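Local coordinates for flagellar hook protein FlgE (PDB 5AY6) that forms the flagellar hook, thought to act as a universal joint of the flagellum; this chain is a middle fragment of the hook subunit, at residues A198-A202 with N212-S216; F222-L228 with L290-N294. One frame throughout, in Å; residues are numbered along the deposited sequence.

Overall arrangement
Both contacts lie within the stretch of sequence assigned to the FlaE-type D2 domain, their centres about 23 Å apart and their nearest atoms about 7 Å apart, so they do not touch. Contact 1 is the more buried: it ties two neighbouring strands of one antiparallel sheet, 195-202 and 214-222, by backbone bonds and a glutamine-glutamate bond, the polar ends also finding partners in the neighbouring loop and helix 152-157. Contact 2 is partly buried and begins at the far end of strand 214-222, where the turn leading to strand 228-230 meets the end of strand 277-291 from another sheet. There one backbone hydrogen bond joins the segments directly, and an aromatic ring and a water supply much of the rest.

Contact 1: residues A198-A202 with N212-S216; sequences AELRA and NGQIS
Leu-200 and Ser-216 face each other as an antiparallel hydrogen-bonded pair, Leu-200 N giving its hydrogen to Ser-216 O at 2.9 Å. The carbonyl of Leu-200 serves two donors arriving from the same face of its plane, Leu-200 O lying 2.8 Å from Ile-215 N and 3.2 Å from Ser-216 N. Two residues opposite one make this a classic beta bulge, and the register moves by one before Arg-201 pairs with Gln-214 in a non-hydrogen-bonded position. The bulge lies in the hairpin of strands 195-202 and 214-222, within a five-stranded antiparallel sheet. Ile-215 suits its place there because its CB bond points toward strand 195-202, so the branched chain packs on Leu-200 CB and the Ala-202 methyl.

Where strand 214-222 begins, Ala-202 N bonds to Gly-213 O at 2.7 Å. Glycine fits a backbone with positive phi (84°), where a CB would collide with Ala-202 O. Asn-212 OD1 takes the N-H of Gln-214 in an Asx turn. A water accepts from Arg-201 NH1 and donates to Ala-202 O and Asn-212 O, while the other guanidinium nitrogens of Arg-201 reach Glu-168, in a salt bridge, and Ser-186.

Gln-214 runs out extended from a chi1 of -163°, which carries its amide to Glu-199. Gln-214 NE2 meets Glu-199 OE1 at 3.0 Å from above the carboxylate, the two planes 84° apart, and also bonds to Pro-147 O. Tyr-145, Met-152 and Ser-153 also hydrogen-bond to that carboxylate, and Ser-216 OG is bonded to Leu-234 O.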
ATOM      1  N   ALA A 198       3.764  -3.736   1.345  1.00 13.03           N
ATOM      2  CA  ALA A 198       5.197  -4.000   1.413  1.00  8.54           C
ATOM      3  C   ALA A 198       5.971  -3.406   0.246  1.00  7.92           C
ATOM      4  O   ALA A 198       5.451  -3.281  -0.862  1.00  9.24           O
ATOM      5  CB  ALA A 198       5.443  -5.498   1.485  1.00 15.32           C
ATOM      6  N   GLU A 199       7.215  -3.026   0.514  1.00  7.56           N
ATOM      7  CA  GLU A 199       8.143  -2.631  -0.535  1.00  8.32           C
ATOM      8  C   GLU A 199       9.490  -3.294  -0.307  1.00 14.31           C
ATOM      9  O   GLU A 199       9.944  -3.433   0.830  1.00 13.52           O
ATOM     10  CB  GLU A 199       8.319  -1.107  -0.587  1.00 10.34           C
ATOM     11  CG  GLU A 199       7.031  -0.342  -0.827  1.00  8.02           C
ATOM     12  CD  GLU A 199       7.188   1.162  -0.672  1.00  7.79           C
ATOM     13  OE1 GLU A 199       8.261   1.709  -1.017  1.00 11.57           O
ATOM     14  OE2 GLU A 199       6.224   1.798  -0.204  1.00 14.16           O
ATOM     15  N   LEU A 200      10.114  -3.721  -1.395  1.00 10.50           N
ATOM     16  CA  LEU A 200      11.517  -4.087  -1.368  1.00  8.65           C
ATOM     17  C   LEU A 200      12.292  -2.913  -1.948  1.00 10.43           C
ATOM     18  O   LEU A 200      11.859  -2.312  -2.926  1.00  8.17           O
ATOM     19  CB  LEU A 200      11.769  -5.370  -2.157  1.00  8.73           C
ATOM     20  CG  LEU A 200      11.376  -6.661  -1.431  1.00 13.23           C
ATOM     21  CD1 LEU A 200      11.387  -7.832  -2.400  1.00 13.67           C
ATOM     22  CD2 LEU A 200      12.314  -6.916  -0.265  1.00 10.95           C
ATOM     23  N   ARG A 201      13.418  -2.569  -1.338  1.00 10.78           N
ATOM     24  CA  ARG A 201      14.162  -1.396  -1.770  1.00  9.19           C
ATOM     25  C   ARG A 201      15.647  -1.524  -1.475  1.00 10.99           C
ATOM     26  O   ARG A 201      16.044  -2.066  -0.444  1.00 11.91           O
ATOM     27  CB  ARG A 201      13.606  -0.132  -1.095  1.00  8.33           C
ATOM     28  CG  ARG A 201      13.689  -0.157   0.433  1.00 10.99           C
ATOM     29  CD  ARG A 201      12.974   1.034   1.076  1.00 10.81           C
ATOM     30  NE  ARG A 201      13.200   1.083   2.521  1.00  9.12           N
ATOM     31  CZ  ARG A 201      14.294   1.587   3.083  1.00 14.41           C
ATOM     32  NH1 ARG A 201      15.261   2.077   2.320  1.00 13.23           N
ATOM     33  NH2 ARG A 201      14.428   1.600   4.406  1.00 12.80           N
ATOM     34  N   ALA A 202      16.459  -1.028  -2.399  1.00 11.11           N
ATOM     35  CA  ALA A 202      17.886  -0.868  -2.175  1.00 12.46           C
ATOM     36  C   ALA A 202      18.114   0.498  -1.551  1.00 11.40           C
ATOM     37  O   ALA A 202      17.185   1.295  -1.451  1.00 11.91           O
ATOM     38  CB  ALA A 202      18.659  -1.002  -3.479  1.00 13.33           C
ATOM     39  N   ASN A 212      15.033   6.732  -5.412  1.00 10.48           N
ATOM     40  CA  ASN A 212      14.690   6.329  -4.047  1.00 13.86           C
ATOM     41  C   ASN A 212      15.041   4.878  -3.729  1.00 14.62           C
ATOM     42  O   ASN A 212      14.892   4.431  -2.585  1.00 15.39           O
ATOM     43  CB  ASN A 212      13.200   6.579  -3.766  1.00 15.21           C
ATOM     44  CG  ASN A 212      12.273   5.719  -4.616  1.00  9.17           C
ATOM     45  OD1 ASN A 212      12.702   4.804  -5.316  1.00  9.88           O
ATOM     46  ND2 ASN A 212      10.984   6.019  -4.552  1.00  8.23           N
ATOM     47  N   GLY A 213      15.489   4.143  -4.743  1.00 12.04           N
ATOM     48  CA  GLY A 213      15.952   2.781  -4.546  1.00 10.28           C
ATOM     49  C   GLY A 213      14.902   1.681  -4.541  1.00 11.02           C
ATOM     50  O   GLY A 213      15.223   0.514  -4.295  1.00 11.54           O
ATOM     51  N   GLN A 214      13.651   2.028  -4.815  1.00  9.49           N
ATOM     52  CA  GLN A 214      12.591   1.024  -4.809  1.00 11.59           C
ATOM     53  C   GLN A 214      12.826  -0.084  -5.847  1.00 15.43           C
ATOM     54  O   GLN A 214      13.154   0.179  -7.010  1.00 10.75           O
ATOM     55  CB  GLN A 214      11.230   1.673  -5.049  1.00  9.93           C
ATOM     56  CG  GLN A 214      10.057   0.785  -4.665  1.00  6.99           C
ATOM     57  CD  GLN A 214       8.723   1.423  -4.977  1.00 11.18           C
ATOM     58  OE1 GLN A 214       8.278   1.424  -6.128  1.00  8.24           O
ATOM     59  NE2 GLN A 214       8.070   1.967  -3.956  1.00  7.25           N
ATOM     60  N   ILE A 215      12.645  -1.323  -5.401  1.00 10.00           N
ATOM     61  CA  ILE A 215      12.844  -2.510  -6.230  1.00  7.45           C
ATOM     62  C   ILE A 215      11.502  -3.077  -6.677  1.00  9.48           C
ATOM     63  O   ILE A 215      11.299  -3.378  -7.857  1.00 10.43           O
ATOM     64  CB  ILE A 215      13.643  -3.583  -5.459  1.00  9.68           C
ATOM     65  CG1 ILE A 215      15.068  -3.093  -5.197  1.00  6.10           C
ATOM     66  CG2 ILE A 215      13.659  -4.915  -6.216  1.00 10.50           C
ATOM     67  CD1 ILE A 215      15.851  -3.972  -4.239  1.00 14.47           C
ATOM     68  N   SER A 216      10.580  -3.209  -5.728  1.00  8.75           N
ATOM     69  CA  SER A 216       9.254  -3.738  -6.026  1.00 10.06           C
ATOM     70  C   SER A 216       8.283  -3.430  -4.900  1.00 14.17           C
ATOM     71  O   SER A 216       8.687  -3.056  -3.802  1.00 11.25           O
ATOM     72  CB  SER A 216       9.313  -5.246  -6.253  1.00 10.71           C
ATOM     73  OG  SER A 216       9.642  -5.902  -5.041  1.00 13.80           O
TER
HETATM   74  O   HOH W   1      15.258   2.967  -0.382  1.00  9.72           O

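Contact 2: residues F222-L228 with L290-N294; sequences FTTDGKL and LTQYN
A chi1 of -65°, with CG anti to the carbonyl carbon, swings the Phe-222 ring beneath Gln-292 CB, which the backbone holds over its face; the chi1 of Gln-292 (-167°) lays CG along the same face, 3.8 Å from Phe-222 CD1. This is a CH-pi contact, Gln-292 CB standing 3.5 Å from the centroid of the Phe-222 ring. The flat ring thus receives an aliphatic methylene on its face, while Leu-290 O lies at its edge, 3.4 Å from Phe-222 CE2. Leu-290 CD2 packs on Phe-222 CZ, the two side chains crossing at about a right angle.

Gly-226 O accepts from Gln-292 N at 2.8 Å, and a water links Leu-228 N to Leu-290 O. Glycine suits this close approach: a CB would run into Gln-292 O and the Tyr-293 ring, and at a positive phi (86°) would also press on the preceding carbonyl O. Thr-223 shapes the type I turn from Thr-223 to Gly-226, its OG1 taking the N-H groups of Asp-225, in an ST turn, and Lys-227. The Tyr-293 ring presents its edge to Asp-225 O, 3.3 Å from Tyr-293 CE1, and Lys-227, bent along its chain, brings CE within 3.2 Å of Tyr-293 OH.

Beyond the pair, the Phe-222 ring meets Trp-196 of strand 195-202 nearly perpendicularly, and Asn-12 OD1 is hydrogen-bonded to both Thr-291 OG1 and Tyr-293 N. The turn between strands 214-222 and 228-230 lies against the end of strand 277-291, which is paired with strand 6-12.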
ATOM      1  N   PHE A 222      -1.724 -12.583   5.373  1.00 23.14           N
ATOM      2  CA  PHE A 222      -1.500 -13.671   6.316  1.00 20.75           C
ATOM      3  C   PHE A 222      -2.807 -14.396   6.601  1.00 19.58           C
ATOM      4  O   PHE A 222      -3.888 -13.864   6.358  1.00 19.34           O
ATOM      5  CB  PHE A 222      -0.891 -13.148   7.617  1.00 18.06           C
ATOM      6  CG  PHE A 222       0.488 -12.576   7.454  1.00 19.44           C
ATOM      7  CD1 PHE A 222       0.667 -11.232   7.162  1.00 19.47           C
ATOM      8  CD2 PHE A 222       1.606 -13.380   7.599  1.00 15.24           C
ATOM      9  CE1 PHE A 222       1.933 -10.703   7.016  1.00 12.61           C
ATOM     10  CE2 PHE A 222       2.875 -12.859   7.453  1.00 14.48           C
ATOM     11  CZ  PHE A 222       3.041 -11.515   7.159  1.00 14.80           C
ATOM     12  N   THR A 223      -2.708 -15.621   7.102  1.00 27.35           N
ATOM     13  CA  THR A 223      -3.897 -16.343   7.533  1.00 30.64           C
ATOM     14  C   THR A 223      -4.348 -15.801   8.884  1.00 31.81           C
ATOM     15  O   THR A 223      -3.620 -15.050   9.534  1.00 28.75           O
ATOM     16  CB  THR A 223      -3.643 -17.857   7.645  1.00 21.74           C
ATOM     17  OG1 THR A 223      -2.724 -18.111   8.716  1.00 22.61           O
ATOM     18  CG2 THR A 223      -3.073 -18.398   6.344  1.00 20.64           C
ATOM     19  N   THR A 224      -5.545 -16.190   9.310  1.00 28.75           N
ATOM     20  CA  THR A 224      -6.061 -15.774  10.608  1.00 30.66           C
ATOM     21  C   THR A 224      -5.199 -16.313  11.751  1.00 34.12           C
ATOM     22  O   THR A 224      -5.295 -15.847  12.884  1.00 33.29           O
ATOM     23  CB  THR A 224      -7.514 -16.233  10.804  1.00 32.99           C
ATOM     24  OG1 THR A 224      -7.627 -17.622  10.473  1.00 35.54           O
ATOM     25  CG2 THR A 224      -8.448 -15.434   9.909  1.00 28.22           C
ATOM     26  N   ASP A 225      -4.351 -17.289  11.440  1.00 28.82           N
ATOM     27  CA  ASP A 225      -3.460 -17.877  12.429  1.00 28.67           C
ATOM     28  C   ASP A 225      -2.064 -17.257  12.371  1.00 31.88           C
ATOM     29  O   ASP A 225      -1.159 -17.676  13.096  1.00 29.71           O
ATOM     30  CB  ASP A 225      -3.366 -19.392  12.227  1.00 38.43           C
ATOM     31  CG  ASP A 225      -4.719 -20.080  12.310  1.00 51.66           C
ATOM     32  OD1 ASP A 225      -5.603 -19.585  13.044  1.00 51.12           O
ATOM     33  OD2 ASP A 225      -4.897 -21.120  11.641  1.00 62.94           O
ATOM     34  N   GLY A 226      -1.887 -16.268  11.500  1.00 21.00           N
ATOM     35  CA  GLY A 226      -0.620 -15.564  11.410  1.00 15.93           C
ATOM     36  C   GLY A 226       0.413 -16.205  10.502  1.00 18.60           C
ATOM     37  O   GLY A 226       1.598 -15.881  10.571  1.00 24.00           O
ATOM     38  N   LYS A 227      -0.030 -17.119   9.645  1.00 20.34           N
ATOM     39  CA  LYS A 227       0.869 -17.752   8.689  1.00 21.37           C
ATOM     40  C   LYS A 227       0.811 -17.023   7.354  1.00 17.62           C
ATOM     41  O   LYS A 227      -0.258 -16.576   6.932  1.00 21.06           O
ATOM     42  CB  LYS A 227       0.510 -19.229   8.499  1.00 21.18           C
ATOM     43  CG  LYS A 227       0.530 -20.043   9.779  1.00 25.40           C
ATOM     44  CD  LYS A 227       1.888 -19.974  10.460  1.00 36.36           C
ATOM     45  CE  LYS A 227       1.991 -20.986  11.592  1.00 42.20           C
ATOM     46  NZ  LYS A 227       0.991 -20.731  12.669  1.00 39.40           N
ATOM     47  N   LEU A 228       1.958 -16.912   6.691  1.00 20.52           N
ATOM     48  CA  LEU A 228       2.038 -16.243   5.394  1.00 19.47           C
ATOM     49  C   LEU A 228       1.136 -16.927   4.369  1.00 23.05           C
ATOM     50  O   LEU A 228       1.230 -18.132   4.154  1.00 27.34           O
ATOM     51  CB  LEU A 228       3.485 -16.218   4.898  1.00 18.94           C
ATOM     52  CG  LEU A 228       3.726 -15.565   3.537  1.00 20.89           C
ATOM     53  CD1 LEU A 228       3.333 -14.102   3.570  1.00 21.78           C
ATOM     54  CD2 LEU A 228       5.181 -15.723   3.125  1.00 23.52           C
ATOM     55  N   LEU A 290       8.242 -15.480   7.687  1.00 20.09           N
ATOM     56  CA  LEU A 290       7.587 -14.240   8.071  1.00 19.03           C
ATOM     57  C   LEU A 290       6.214 -14.553   8.650  1.00 19.64           C
ATOM     58  O   LEU A 290       5.355 -15.090   7.948  1.00 20.61           O
ATOM     59  CB  LEU A 290       7.468 -13.306   6.867  1.00 18.01           C
ATOM     60  CG  LEU A 290       6.864 -11.929   7.133  1.00 22.17           C
ATOM     61  CD1 LEU A 290       7.772 -11.107   8.040  1.00 15.52           C
ATOM     62  CD2 LEU A 290       6.598 -11.207   5.820  1.00 13.78           C
ATOM     63  N   THR A 291       6.016 -14.234   9.929  1.00 24.52           N
ATOM     64  CA  THR A 291       4.772 -14.569  10.622  1.00 19.39           C
ATOM     65  C   THR A 291       4.045 -13.335  11.125  1.00 21.06           C
ATOM     66  O   THR A 291       4.605 -12.232  11.165  1.00 16.05           O
ATOM     67  CB  THR A 291       5.025 -15.501  11.820  1.00 13.36           C
ATOM     68  OG1 THR A 291       5.824 -14.813  12.789  1.00 20.04           O
ATOM     69  CG2 THR A 291       5.746 -16.766  11.378  1.00 19.73           C
ATOM     70  N   GLN A 292       2.790 -13.532  11.511  1.00 15.73           N
ATOM     71  CA  GLN A 292       1.937 -12.429  11.899  1.00 18.52           C
ATOM     72  C   GLN A 292       1.136 -12.793  13.162  1.00 16.82           C
ATOM     73  O   GLN A 292      -0.097 -12.778  13.173  1.00 14.17           O
ATOM     74  CB  GLN A 292       1.021 -12.051  10.726  1.00 15.20           C
ATOM     75  CG  GLN A 292       0.291 -10.707  10.888  1.00 21.56           C
ATOM     76  CD  GLN A 292      -1.225 -10.881  10.906  1.00 24.20           C
ATOM     77  OE1 GLN A 292      -1.741 -12.003  11.003  1.00 48.58           O
ATOM     78  NE2 GLN A 292      -1.943  -9.775  10.829  1.00 43.75           N
ATOM     79  N   TYR A 293       1.852 -13.143  14.226  1.00 21.22           N
ATOM     80  CA  TYR A 293       1.224 -13.459  15.519  1.00 22.24           C
ATOM     81  C   TYR A 293       1.035 -12.192  16.337  1.00 23.24           C
ATOM     82  O   TYR A 293       1.686 -11.186  16.070  1.00 19.53           O
ATOM     83  CB  TYR A 293       2.081 -14.440  16.315  1.00 18.25           C
ATOM     84  CG  TYR A 293       2.507 -15.653  15.537  1.00 14.17           C
ATOM     85  CD1 TYR A 293       1.586 -16.395  14.815  1.00 17.40           C
ATOM     86  CD2 TYR A 293       3.834 -16.054  15.523  1.00 16.65           C
ATOM     87  CE1 TYR A 293       1.974 -17.509  14.105  1.00 22.33           C
ATOM     88  CE2 TYR A 293       4.233 -17.169  14.818  1.00 25.10           C
ATOM     89  CZ  TYR A 293       3.298 -17.890  14.109  1.00 19.43           C
ATOM     90  OH  TYR A 293       3.694 -18.998  13.399  1.00 30.30           O
ATOM     91  N   ASN A 294       0.169 -12.238  17.348  1.00 20.53           N
ATOM     92  CA  ASN A 294      -0.005 -11.086  18.237  1.00 15.19           C
ATOM     93  C   ASN A 294       1.102 -11.038  19.274  1.00 21.34           C
ATOM     94  O   ASN A 294       0.887 -11.325  20.453  1.00 22.52           O
ATOM     95  CB  ASN A 294      -1.363 -11.107  18.945  1.00 22.75           C
ATOM     96  CG  ASN A 294      -1.573  -9.892  19.829  1.00 35.76           C
ATOM     97  OD1 ASN A 294      -0.978  -8.831  19.606  1.00 32.38           O
ATOM     98  ND2 ASN A 294      -2.397 -10.049  20.861  1.00 38.57           N
TER
HETATM   99  O   HOH W   2       4.305 -17.913   7.892  1.00 23.92           O